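Local coordinates for protein sulfatase (Bacteroides fragilis CAG:558, PDB 6USS) that probably hydrolyses aryl sulfate esters as a calcium-dependent arylsulfatase of a gut bacterium, at residues D42-W46 / Q47-L51; S85-C88 / S89-R92; G133-V137 / P138-H142; K376-I380 / E381-P385. The protein carries 1 engineered substitution. One frame throughout, in Å; residues are numbered along the deposited sequence.

Contact 1: D42-W46 / Q47-L51; sequences DDMGW and QDTSL. With CA (calcium ion), chain C.
D48 reaches back to G45 across a type I beta turn that runs from G45 to D48. Its CB lies 4.0 Å from CG of M44, the two side chains running antiparallel, alongside one another. Next, CG comes over the backbone of G45, and at the tip OD2 accepts from G45 N at 2.6 Å, met from above the carboxylate plane. CG of D48 sits anti to its own carbonyl carbon (chi1 -65°), which turns the carboxylate back along the chain. Glycine suits position 45 because OD2 of D48 approaches to 3.3 Å from its CA, on the side where a side chain would stand. The turn itself is closed by D48 N donating to G45 O over 3.1 Å, an almost straight bond.

M44, extended throughout, carries its CE to 3.8 Å from CB of T49, a long unbranched apolar chain suited to a buried place between helices 67-74 and 283-308. T49 OG1 accepts from L51 N at 2.8 Å, forming an ST turn, and also bonds T66. A water joins W46 O to L51 O.

Upstream, OD1 of D42 and OD1 of D43 each bind calcium at 2.3 Å; K165 and K348 pair with their other oxygens. In D48, OD2 also bonds the hydroxyl of Y288. The two bonds on this buried oxygen tie the turn to helix 283-308, and their number would favour an ionised carboxylate.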
loop_
_atom_site.group_PDB
_atom_site.type_symbol
_atom_site.label_atom_id
_atom_site.label_comp_id
_atom_site.label_asym_id
_atom_site.label_seq_id
_atom_site.Cartn_x
_atom_site.Cartn_y
_atom_site.Cartn_z
ATOM N N ASP A 42 -4.182 -23.341 -0.188
ATOM C CA ASP A 42 -3.686 -23.619 -1.531
ATOM C C ASP A 42 -3.723 -25.117 -1.840
ATOM O O ASP A 42 -3.252 -25.932 -1.042
ATOM C CB ASP A 42 -2.257 -23.104 -1.686
ATOM C CG ASP A 42 -1.844 -23.020 -3.118
ATOM O OD1 ASP A 42 -2.753 -22.834 -3.956
ATOM O OD2 ASP A 42 -0.632 -23.138 -3.415
ATOM N N ASP A 43 -4.263 -25.474 -3.009
ATOM C CA ASP A 43 -4.233 -26.855 -3.501
ATOM C C ASP A 43 -4.861 -27.844 -2.521
ATOM O O ASP A 43 -4.465 -29.012 -2.472
ATOM C CB ASP A 43 -2.800 -27.310 -3.827
ATOM C CG ASP A 43 -2.173 -26.529 -4.974
ATOM O OD1 ASP A 43 -2.924 -25.789 -5.645
ATOM O OD2 ASP A 43 -0.938 -26.661 -5.194
ATOM N N MET A 44 -5.834 -27.402 -1.728
ATOM C CA MET A 44 -6.514 -28.277 -0.782
ATOM C C MET A 44 -7.729 -28.931 -1.451
ATOM O O MET A 44 -8.565 -28.241 -2.042
ATOM C CB MET A 44 -6.925 -27.483 0.461
ATOM C CG MET A 44 -7.732 -28.268 1.493
ATOM S SD MET A 44 -8.341 -27.281 2.878
ATOM C CE MET A 44 -9.249 -28.516 3.818
ATOM N N GLY A 45 -7.830 -30.277 -1.353
ATOM C CA GLY A 45 -8.921 -30.990 -1.990
ATOM C C GLY A 45 -10.221 -31.016 -1.170
ATOM O O GLY A 45 -10.250 -30.767 0.035
ATOM N N TRP A 46 -11.313 -31.351 -1.865
ATOM C CA TRP A 46 -12.619 -31.510 -1.232
ATOM C C TRP A 46 -12.612 -32.465 -0.044
ATOM O O TRP A 46 -13.534 -32.414 0.784
ATOM C CB TRP A 46 -13.617 -32.036 -2.250
ATOM C CG TRP A 46 -15.065 -31.752 -1.957
ATOM C CD1 TRP A 46 -15.630 -30.535 -1.682
ATOM C CD2 TRP A 46 -16.146 -32.702 -1.976
ATOM N NE1 TRP A 46 -16.993 -30.673 -1.523
ATOM C CE2 TRP A 46 -17.332 -31.991 -1.683
ATOM C CE3 TRP A 46 -16.220 -34.081 -2.190
ATOM C CZ2 TRP A 46 -18.584 -32.615 -1.611
ATOM C CZ3 TRP A 46 -17.466 -34.703 -2.117
ATOM C CH2 TRP A 46 -18.632 -33.964 -1.839
ATOM N N GLN A 47 -11.627 -33.357 0.048
ATOM C CA GLN A 47 -11.607 -34.360 1.103
ATOM C C GLN A 47 -10.338 -34.298 1.941
ATOM O O GLN A 47 -10.049 -35.254 2.673
ATOM C CB GLN A 47 -11.773 -35.757 0.497
ATOM C CG GLN A 47 -13.159 -36.029 -0.096
ATOM C CD GLN A 47 -14.157 -36.458 0.959
ATOM O OE1 GLN A 47 -13.768 -36.936 2.019
ATOM N NE2 GLN A 47 -15.452 -36.313 0.666
ATOM N N ASP A 48 -9.573 -33.210 1.851
ATOM C CA ASP A 48 -8.336 -33.041 2.620
ATOM C C ASP A 48 -8.603 -32.428 3.993
ATOM O O ASP A 48 -7.990 -31.443 4.398
ATOM C CB ASP A 48 -7.350 -32.202 1.821
ATOM C CG ASP A 48 -6.907 -32.897 0.552
ATOM O OD1 ASP A 48 -7.133 -34.128 0.435
ATOM O OD2 ASP A 48 -6.345 -32.212 -0.333
ATOM N N THR A 49 -9.535 -33.039 4.720
ATOM C CA THR A 49 -10.050 -32.505 5.971
ATOM C C THR A 49 -10.735 -33.646 6.707
ATOM O O THR A 49 -11.150 -34.637 6.093
ATOM C CB THR A 49 -11.029 -31.344 5.715
ATOM O OG1 THR A 49 -11.760 -31.028 6.911
ATOM C CG2 THR A 49 -12.022 -31.721 4.613
ATOM N N SER A 50 -10.827 -33.517 8.035
ATOM C CA SER A 50 -11.678 -34.438 8.777
ATOM C C SER A 50 -13.153 -34.070 8.678
ATOM O O SER A 50 -13.991 -34.894 9.043
ATOM C CB SER A 50 -11.259 -34.532 10.257
ATOM O OG SER A 50 -11.247 -33.277 10.914
ATOM N N LEU A 51 -13.497 -32.878 8.184
ATOM C CA LEU A 51 -14.910 -32.493 8.053
ATOM C C LEU A 51 -15.503 -33.090 6.777
ATOM O O LEU A 51 -15.035 -32.763 5.681
ATOM C CB LEU A 51 -15.068 -30.972 8.036
ATOM C CG LEU A 51 -16.480 -30.382 7.833
ATOM C CD1 LEU A 51 -17.433 -30.758 8.985
ATOM C CD2 LEU A 51 -16.434 -28.861 7.642
HETATM CA CA CA C . -3.408 -23.592 -6.023
HETATM O O HOH W 1 -14.786 -34.002 3.225
#

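Contact 2: S85-C88 / S89-R92; sequences SSIC and SPTR. Engineered in segment 85-88: C88 (natural residue Ser). With CA (calcium ion), chain C.
S85 and T91 face each other where a loop enters a helix: S85 N donates to T91 OG1 at 2.7 Å, in a clearly bent bond (132° at the hydrogen). The hydroxyl of T91 also bonds the backbone O of D322, so one small side chain joins two loops. Main-chain bonds start the helix. R92 N donates to C88 O at 2.9 Å, while T91 N reaches I87 O only weakly at 3.5 Å; I87 holds the N-cap position. Proline suits position 90, since a first helical turn makes no demand on its missing N-H.

Among apolar contacts, CG2 of I87 meets CD of P90 at 3.8 Å, and CB of S85 touches CG of P90 at 3.7 Å.

Metal and charge form the third group. SG of C88, engineered in place of serine, is a calcium ligand together with D42, D43, D322 and N323, though its modelled distance is implausibly short and doubtful. The native serine is predicted to mature to 3-oxoalanine, consistent with the sulfatase signature begun here. R92, extended from CG to NE, passes C88 O with CD 3.6 Å away. Its NE then bonds D322 and its NH2 D42, so it holds two calcium ligands from the second shell.

Helix 88-97 thus begins beside the metal after strand 77-83: A101 of helix 101-104 packs on S85 and P90, F427 of strand 422-427 on I87, and Y256 and A258 of strand 253-258 on R92.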
loop_
_atom_site.group_PDB
_atom_site.type_symbol
_atom_site.label_atom_id
_atom_site.label_comp_id
_atom_site.label_asym_id
_atom_site.label_seq_id
_atom_site.Cartn_x
_atom_site.Cartn_y
_atom_site.Cartn_z
ATOM N N SER A 85 -11.431 -22.615 -10.184
ATOM C CA SER A 85 -10.771 -23.229 -11.331
ATOM C C SER A 85 -9.772 -24.277 -10.848
ATOM O O SER A 85 -9.534 -24.437 -9.651
ATOM C CB SER A 85 -10.090 -22.187 -12.232
ATOM O OG SER A 85 -11.036 -21.279 -12.788
ATOM N N SER A 86 -9.195 -25.017 -11.793
ATOM C CA SER A 86 -8.365 -26.156 -11.418
ATOM C C SER A 86 -6.917 -25.775 -11.151
ATOM O O SER A 86 -6.123 -26.652 -10.799
ATOM C CB SER A 86 -8.434 -27.249 -12.488
ATOM O OG SER A 86 -7.925 -26.811 -13.724
ATOM N N ILE A 87 -6.569 -24.492 -11.268
ATOM C CA ILE A 87 -5.194 -24.009 -11.170
ATOM C C ILE A 87 -5.204 -22.678 -10.427
ATOM O O ILE A 87 -6.142 -21.885 -10.566
ATOM C CB ILE A 87 -4.567 -23.874 -12.582
ATOM C CG1 ILE A 87 -4.252 -25.256 -13.143
ATOM C CG2 ILE A 87 -3.328 -22.998 -12.583
ATOM C CD1 ILE A 87 -3.247 -26.027 -12.327
ATOM N N CYS A 88 -4.134 -22.429 -9.650
ATOM C CA CYS A 88 -4.085 -21.282 -8.732
ATOM C C CYS A 88 -4.407 -19.956 -9.423
ATOM O O CYS A 88 -5.178 -19.142 -8.903
ATOM C CB CYS A 88 -2.707 -21.167 -8.082
ATOM S SG CYS A 88 -2.027 -22.687 -7.373
ATOM N N SER A 89 -3.809 -19.703 -10.587
ATOM C CA SER A 89 -3.862 -18.351 -11.138
ATOM C C SER A 89 -5.264 -17.965 -11.604
ATOM O O SER A 89 -5.732 -16.878 -11.222
ATOM C CB SER A 89 -2.814 -18.200 -12.245
ATOM O OG SER A 89 -1.521 -18.038 -11.696
ATOM N N PRO A 90 -5.981 -18.762 -12.416
ATOM C CA PRO A 90 -7.346 -18.343 -12.774
ATOM C C PRO A 90 -8.255 -18.183 -11.576
ATOM O O PRO A 90 -9.087 -17.268 -11.563
ATOM C CB PRO A 90 -7.830 -19.453 -13.718
ATOM C CG PRO A 90 -6.957 -20.609 -13.430
ATOM C CD PRO A 90 -5.607 -19.996 -13.130
ATOM N N THR A 91 -8.112 -19.035 -10.559
ATOM C CA THR A 91 -8.981 -18.922 -9.391
ATOM C C THR A 91 -8.714 -17.631 -8.627
ATOM O O THR A 91 -9.645 -16.875 -8.315
ATOM C CB THR A 91 -8.802 -20.131 -8.481
ATOM O OG1 THR A 91 -9.287 -21.298 -9.158
ATOM C CG2 THR A 91 -9.571 -19.944 -7.178
ATOM N N ARG A 92 -7.442 -17.342 -8.343
ATOM C CA ARG A 92 -7.138 -16.189 -7.504
ATOM C C ARG A 92 -7.459 -14.878 -8.218
ATOM O O ARG A 92 -7.998 -13.951 -7.600
ATOM C CB ARG A 92 -5.680 -16.257 -7.036
ATOM C CG ARG A 92 -5.491 -17.198 -5.822
ATOM C CD ARG A 92 -4.117 -17.845 -5.755
ATOM N NE ARG A 92 -4.132 -19.094 -4.998
ATOM C CZ ARG A 92 -4.129 -19.174 -3.669
ATOM N NH1 ARG A 92 -4.111 -18.062 -2.937
ATOM N NH2 ARG A 92 -4.140 -20.368 -3.069
HETATM CA CA CA C . -3.408 -23.592 -6.023
HETATM O O HOH W 2 -11.748 -19.118 -11.835
#

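Contact 3: G133-V137 / P138-H142; sequences GVCQV and PNIDH
V137 and I140 meet in the loop joining the two strands of a small parallel sheet, 133-135 and 143-145. CG2 of V137 lies 3.7 Å from CG1 of I140, and SG of C135 comes in at 3.9 Å from the same CG1, so V137 and C135 together cover one side of it. SG stands between the backbone N and the carbonyl carbon of its own residue (chi1 62°), which, with CB already directed at the 138-142 segment, places it against CG1 of I140. Branched and apolar, V137 and I140 suit a place where they pack on each other and also meet Q251 and N250 of the second subunit.

A water bridges the same two residues, donating to V137 O at 3.1 Å and accepting from I140 N at 3.1 Å. It links the two sides of the loop where they make no direct hydrogen bond. The ring of P138 restricts its own phi in the bend, and N139 takes a left-handed backbone conformation that asparagine tolerates well.

Farther out, backbone bonds of G133 with F144 and of C135 with A146 fix the strand. Glycine fits position 133, whose positive phi would press a side chain against the preceding carbonyl. The Q136 amide is anchored by H180 O, S148 N and E151. N139 O bonds N250 of the second subunit, so the loop contributes to the dimer interface.

At the far end H142 uses both ring nitrogens: NE2 bonds D128, and ND1 donates to OD1 of D141 at 2.8 Å, with OD1 close to the imidazole plane but ND1 above the carboxylate plane.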
loop_
_atom_site.group_PDB
_atom_site.type_symbol
_atom_site.label_atom_id
_atom_site.label_comp_id
_atom_site.label_asym_id
_atom_site.label_seq_id
_atom_site.Cartn_x
_atom_site.Cartn_y
_atom_site.Cartn_z
ATOM N N GLY A 133 -0.890 -11.715 -15.672
ATOM C CA GLY A 133 -1.800 -11.713 -14.539
ATOM C C GLY A 133 -2.797 -10.577 -14.557
ATOM O O GLY A 133 -3.311 -10.211 -15.617
ATOM N N VAL A 134 -3.092 -9.998 -13.401
ATOM C CA VAL A 134 -3.999 -8.862 -13.350
ATOM C C VAL A 134 -3.289 -7.698 -12.669
ATOM O O VAL A 134 -2.329 -7.875 -11.916
ATOM C CB VAL A 134 -5.309 -9.199 -12.615
ATOM C CG1 VAL A 134 -5.947 -10.453 -13.221
ATOM C CG2 VAL A 134 -5.046 -9.359 -11.105
ATOM N N CYS A 135 -3.782 -6.495 -12.942
ATOM C CA CYS A 135 -3.356 -5.289 -12.249
ATOM C C CYS A 135 -4.495 -4.280 -12.361
ATOM O O CYS A 135 -5.519 -4.538 -13.008
ATOM C CB CYS A 135 -2.046 -4.759 -12.831
ATOM S SG CYS A 135 -2.186 -4.276 -14.581
ATOM N N GLN A 136 -4.313 -3.114 -11.734
ATOM C CA GLN A 136 -5.346 -2.089 -11.738
ATOM C C GLN A 136 -5.026 -0.935 -12.667
ATOM O O GLN A 136 -5.784 0.035 -12.703
ATOM C CB GLN A 136 -5.587 -1.546 -10.326
ATOM C CG GLN A 136 -6.066 -2.553 -9.312
ATOM C CD GLN A 136 -6.582 -1.877 -8.041
ATOM O OE1 GLN A 136 -7.775 -1.545 -7.939
ATOM N NE2 GLN A 136 -5.682 -1.655 -7.069
ATOM N N VAL A 137 -3.932 -1.014 -13.420
ATOM C CA VAL A 137 -3.531 0.059 -14.330
ATOM C C VAL A 137 -3.651 -0.435 -15.765
ATOM O O VAL A 137 -3.677 -1.653 -16.000
ATOM C CB VAL A 137 -2.110 0.538 -14.018
ATOM C CG1 VAL A 137 -2.115 1.284 -12.716
ATOM C CG2 VAL A 137 -1.177 -0.646 -13.939
ATOM N N PRO A 138 -3.765 0.449 -16.737
ATOM C CA PRO A 138 -3.876 -0.006 -18.131
ATOM C C PRO A 138 -2.515 -0.084 -18.817
ATOM O O PRO A 138 -1.489 0.265 -18.216
ATOM C CB PRO A 138 -4.783 1.054 -18.765
ATOM C CG PRO A 138 -4.441 2.312 -17.993
ATOM C CD PRO A 138 -4.112 1.874 -16.581
ATOM N N ASN A 139 -2.502 -0.568 -20.067
ATOM C CA ASN A 139 -1.306 -0.584 -20.920
ATOM C C ASN A 139 -0.184 -1.434 -20.330
ATOM O O ASN A 139 0.998 -1.168 -20.566
ATOM C CB ASN A 139 -0.794 0.833 -21.200
ATOM C CG ASN A 139 -1.874 1.750 -21.773
ATOM O OD1 ASN A 139 -2.618 1.368 -22.678
ATOM N ND2 ASN A 139 -1.965 2.966 -21.241
ATOM N N ILE A 140 -0.522 -2.457 -19.557
ATOM C CA ILE A 140 0.470 -3.409 -19.069
ATOM C C ILE A 140 0.360 -4.683 -19.896
ATOM O O ILE A 140 -0.658 -5.387 -19.835
ATOM C CB ILE A 140 0.301 -3.693 -17.573
ATOM C CG1 ILE A 140 0.396 -2.383 -16.792
ATOM C CG2 ILE A 140 1.404 -4.602 -17.122
ATOM C CD1 ILE A 140 1.688 -1.631 -17.018
ATOM N N ASP A 141 1.446 -4.992 -20.616
ATOM C CA ASP A 141 1.519 -5.890 -21.768
ATOM C C ASP A 141 0.495 -7.021 -21.777
ATOM O O ASP A 141 -0.448 -6.983 -22.577
ATOM C CB ASP A 141 2.929 -6.488 -21.896
ATOM C CG ASP A 141 3.010 -7.565 -22.976
ATOM O OD1 ASP A 141 2.433 -7.334 -24.065
ATOM O OD2 ASP A 141 3.635 -8.633 -22.741
ATOM N N HIS A 142 0.665 -8.042 -20.940
ATOM C CA HIS A 142 -0.239 -9.184 -21.086
ATOM C C HIS A 142 -1.032 -9.361 -19.803
ATOM O O HIS A 142 -0.936 -10.401 -19.139
ATOM C CB HIS A 142 0.525 -10.468 -21.431
ATOM C CG HIS A 142 0.625 -10.757 -22.902
ATOM N ND1 HIS A 142 1.262 -9.916 -23.790
ATOM C CD2 HIS A 142 0.193 -11.817 -23.633
ATOM C CE1 HIS A 142 1.204 -10.436 -25.005
ATOM N NE2 HIS A 142 0.558 -11.586 -24.939
HETATM O O HOH W 3 -3.198 -3.543 -18.454
#

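Contact 4: K376-I380 / E381-P385; sequences KYLII and EDFYP
D382 turns its carboxylate back to I379 by setting CG anti to its own carbonyl carbon (chi1 -55°), while I380 sends CG1 anti to its backbone N (chi1 179°) and bends CD1 over the ring of F383. Together these torsions shape a strand-to-helix junction, from strand 378-379 into helix 383-390. I379 is gripped twice. Its N donates to D382 OD2 at 2.9 Å along a practically straight N-H, met from above the carboxylate plane, and its O receives D382 N at 2.7 Å. A short acidic side chain suits this place, reaching just far enough to accept the I379 N-H. F383 N follows with a bond of 2.9 Å to I380 O.

Carboxylates and aliphatic groups also lie in contact. OE2 of E381 is 3.3 Å from CG1 of I379, the chain bent so that OE1 can bond N100. D382 OD1 is satisfied by I405 N and a salt bridge to R421, which probably keeps this buried acid ionised.

F383 closes the apolar side. CD1 of L378 approaches CE1 of F383 at 4.0 Å, at the ring edge and crossing about at a right angle, and F407 packs against the ring edge-to-face. I380 rests on T91, S94 and L95 of helix 88-97, so the junction lies against the helix that starts at the metal. Isoleucine suits the place because its longer branch ends in a methyl that reaches the ring: CD1 of I380 stands 4.0 Å from the F383 ring centroid, 14° off the ring normal, in a CH-pi contact.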
loop_
_atom_site.group_PDB
_atom_site.type_symbol
_atom_site.label_atom_id
_atom_site.label_comp_id
_atom_site.label_asym_id
_atom_site.label_seq_id
_atom_site.Cartn_x
_atom_site.Cartn_y
_atom_site.Cartn_z
ATOM N N LYS A 376 -26.540 -25.710 -3.037
ATOM C CA LYS A 376 -26.578 -24.912 -4.258
ATOM C C LYS A 376 -25.168 -24.545 -4.704
ATOM O O LYS A 376 -24.300 -24.238 -3.884
ATOM C CB LYS A 376 -27.412 -23.646 -4.050
ATOM C CG LYS A 376 -28.809 -23.913 -3.467
ATOM C CD LYS A 376 -29.511 -24.982 -4.280
ATOM C CE LYS A 376 -30.981 -25.113 -3.932
ATOM N NZ LYS A 376 -31.652 -25.772 -5.102
ATOM N N TYR A 377 -24.929 -24.575 -6.007
ATOM C CA TYR A 377 -23.563 -24.375 -6.455
ATOM C C TYR A 377 -23.239 -22.896 -6.626
ATOM O O TYR A 377 -24.113 -22.068 -6.897
ATOM C CB TYR A 377 -23.263 -25.149 -7.744
ATOM C CG TYR A 377 -24.149 -24.944 -8.970
ATOM C CD1 TYR A 377 -24.296 -23.696 -9.569
ATOM C CD2 TYR A 377 -24.769 -26.037 -9.586
ATOM C CE1 TYR A 377 -25.075 -23.531 -10.725
ATOM C CE2 TYR A 377 -25.555 -25.881 -10.729
ATOM C CZ TYR A 377 -25.702 -24.626 -11.295
ATOM O OH TYR A 377 -26.470 -24.469 -12.436
ATOM N N LEU A 378 -21.961 -22.573 -6.422
ATOM C CA LEU A 378 -21.434 -21.237 -6.635
ATOM C C LEU A 378 -20.003 -21.366 -7.142
ATOM O O LEU A 378 -19.382 -22.428 -7.034
ATOM C CB LEU A 378 -21.499 -20.407 -5.351
ATOM C CG LEU A 378 -20.764 -20.996 -4.144
ATOM C CD1 LEU A 378 -19.256 -20.671 -4.138
ATOM C CD2 LEU A 378 -21.418 -20.504 -2.865
ATOM N N ILE A 379 -19.470 -20.263 -7.670
ATOM C CA ILE A 379 -18.139 -20.265 -8.256
ATOM C C ILE A 379 -17.333 -19.075 -7.731
ATOM O O ILE A 379 -17.885 -18.042 -7.359
ATOM C CB ILE A 379 -18.220 -20.254 -9.794
ATOM C CG1 ILE A 379 -16.832 -20.384 -10.419
ATOM C CG2 ILE A 379 -18.994 -19.014 -10.281
ATOM C CD1 ILE A 379 -16.801 -21.340 -11.587
ATOM N N ILE A 380 -16.000 -19.231 -7.742
ATOM C CA ILE A 380 -15.071 -18.343 -7.037
ATOM C C ILE A 380 -15.288 -16.862 -7.377
ATOM O O ILE A 380 -15.245 -16.007 -6.487
ATOM C CB ILE A 380 -13.616 -18.794 -7.303
ATOM C CG1 ILE A 380 -12.602 -17.882 -6.605
ATOM C CG2 ILE A 380 -13.318 -18.864 -8.798
ATOM C CD1 ILE A 380 -12.640 -17.960 -5.118
ATOM N N GLU A 381 -15.540 -16.517 -8.647
ATOM C CA GLU A 381 -15.769 -15.099 -8.957
ATOM C C GLU A 381 -16.945 -14.510 -8.187
ATOM O O GLU A 381 -17.031 -13.282 -8.073
ATOM C CB GLU A 381 -16.002 -14.861 -10.457
ATOM C CG GLU A 381 -17.177 -15.605 -11.044
ATOM C CD GLU A 381 -16.721 -16.777 -11.917
ATOM O OE1 GLU A 381 -17.370 -17.023 -12.966
ATOM O OE2 GLU A 381 -15.713 -17.444 -11.552
ATOM N N ASP A 382 -17.851 -15.351 -7.667
ATOM C CA ASP A 382 -18.956 -14.868 -6.839
ATOM C C ASP A 382 -18.484 -14.274 -5.511
ATOM O O ASP A 382 -19.191 -13.439 -4.920
ATOM C CB ASP A 382 -19.944 -15.999 -6.544
ATOM C CG ASP A 382 -20.476 -16.671 -7.797
ATOM O OD1 ASP A 382 -20.397 -16.069 -8.893
ATOM O OD2 ASP A 382 -20.969 -17.820 -7.679
ATOM N N PHE A 383 -17.321 -14.715 -5.009
ATOM C CA PHE A 383 -16.767 -14.172 -3.767
ATOM C C PHE A 383 -16.634 -12.650 -3.815
ATOM O O PHE A 383 -16.782 -11.978 -2.782
ATOM C CB PHE A 383 -15.394 -14.799 -3.475
ATOM C CG PHE A 383 -15.451 -16.180 -2.867
ATOM C CD1 PHE A 383 -16.149 -17.206 -3.482
ATOM C CD2 PHE A 383 -14.762 -16.459 -1.696
ATOM C CE1 PHE A 383 -16.182 -18.499 -2.924
ATOM C CE2 PHE A 383 -14.788 -17.742 -1.126
ATOM C CZ PHE A 383 -15.503 -18.763 -1.742
ATOM N N TYR A 384 -16.375 -12.094 -5.017
ATOM C CA TYR A 384 -16.149 -10.653 -5.148
ATOM C C TYR A 384 -17.405 -9.843 -4.825
ATOM O O TYR A 384 -17.376 -9.048 -3.865
ATOM C CB TYR A 384 -15.593 -10.365 -6.542
ATOM C CG TYR A 384 -15.247 -8.951 -6.926
ATOM C CD1 TYR A 384 -16.229 -7.977 -7.067
ATOM C CD2 TYR A 384 -13.933 -8.613 -7.238
ATOM C CE1 TYR A 384 -15.903 -6.693 -7.468
ATOM C CE2 TYR A 384 -13.595 -7.352 -7.654
ATOM C CZ TYR A 384 -14.579 -6.391 -7.767
ATOM O OH TYR A 384 -14.231 -5.125 -8.174
ATOM N N PRO A 385 -18.533 -10.000 -5.541
ATOM C CA PRO A 385 -19.754 -9.295 -5.107
ATOM C C PRO A 385 -20.187 -9.669 -3.706
ATOM O O PRO A 385 -20.748 -8.820 -3.017
ATOM C CB PRO A 385 -20.821 -9.732 -6.128
ATOM C CG PRO A 385 -20.101 -10.461 -7.199
ATOM C CD PRO A 385 -18.834 -10.976 -6.605
#

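Along the chain the four follow in series, all within the sulfatase domain. Contacts 1 and 2 have centres about 16 Å apart and meet at the shared calcium and through the R92 side chain; loops after strands 35-41 and 77-83 of the large mixed sheet bring them there. Contact 4, about 13 Å from contact 2 between centres, leaves strand 378-379 of the same sheet and touches helix 88-97. Contact 3, about 33 Å from contact 1 between centres, touches none of the others but comes within about 6 Å of contact 2 (nearest atoms), its strand packing on helix 88-97. Thus three contacts gather around the metal-bearing core and one borders the dimer partner.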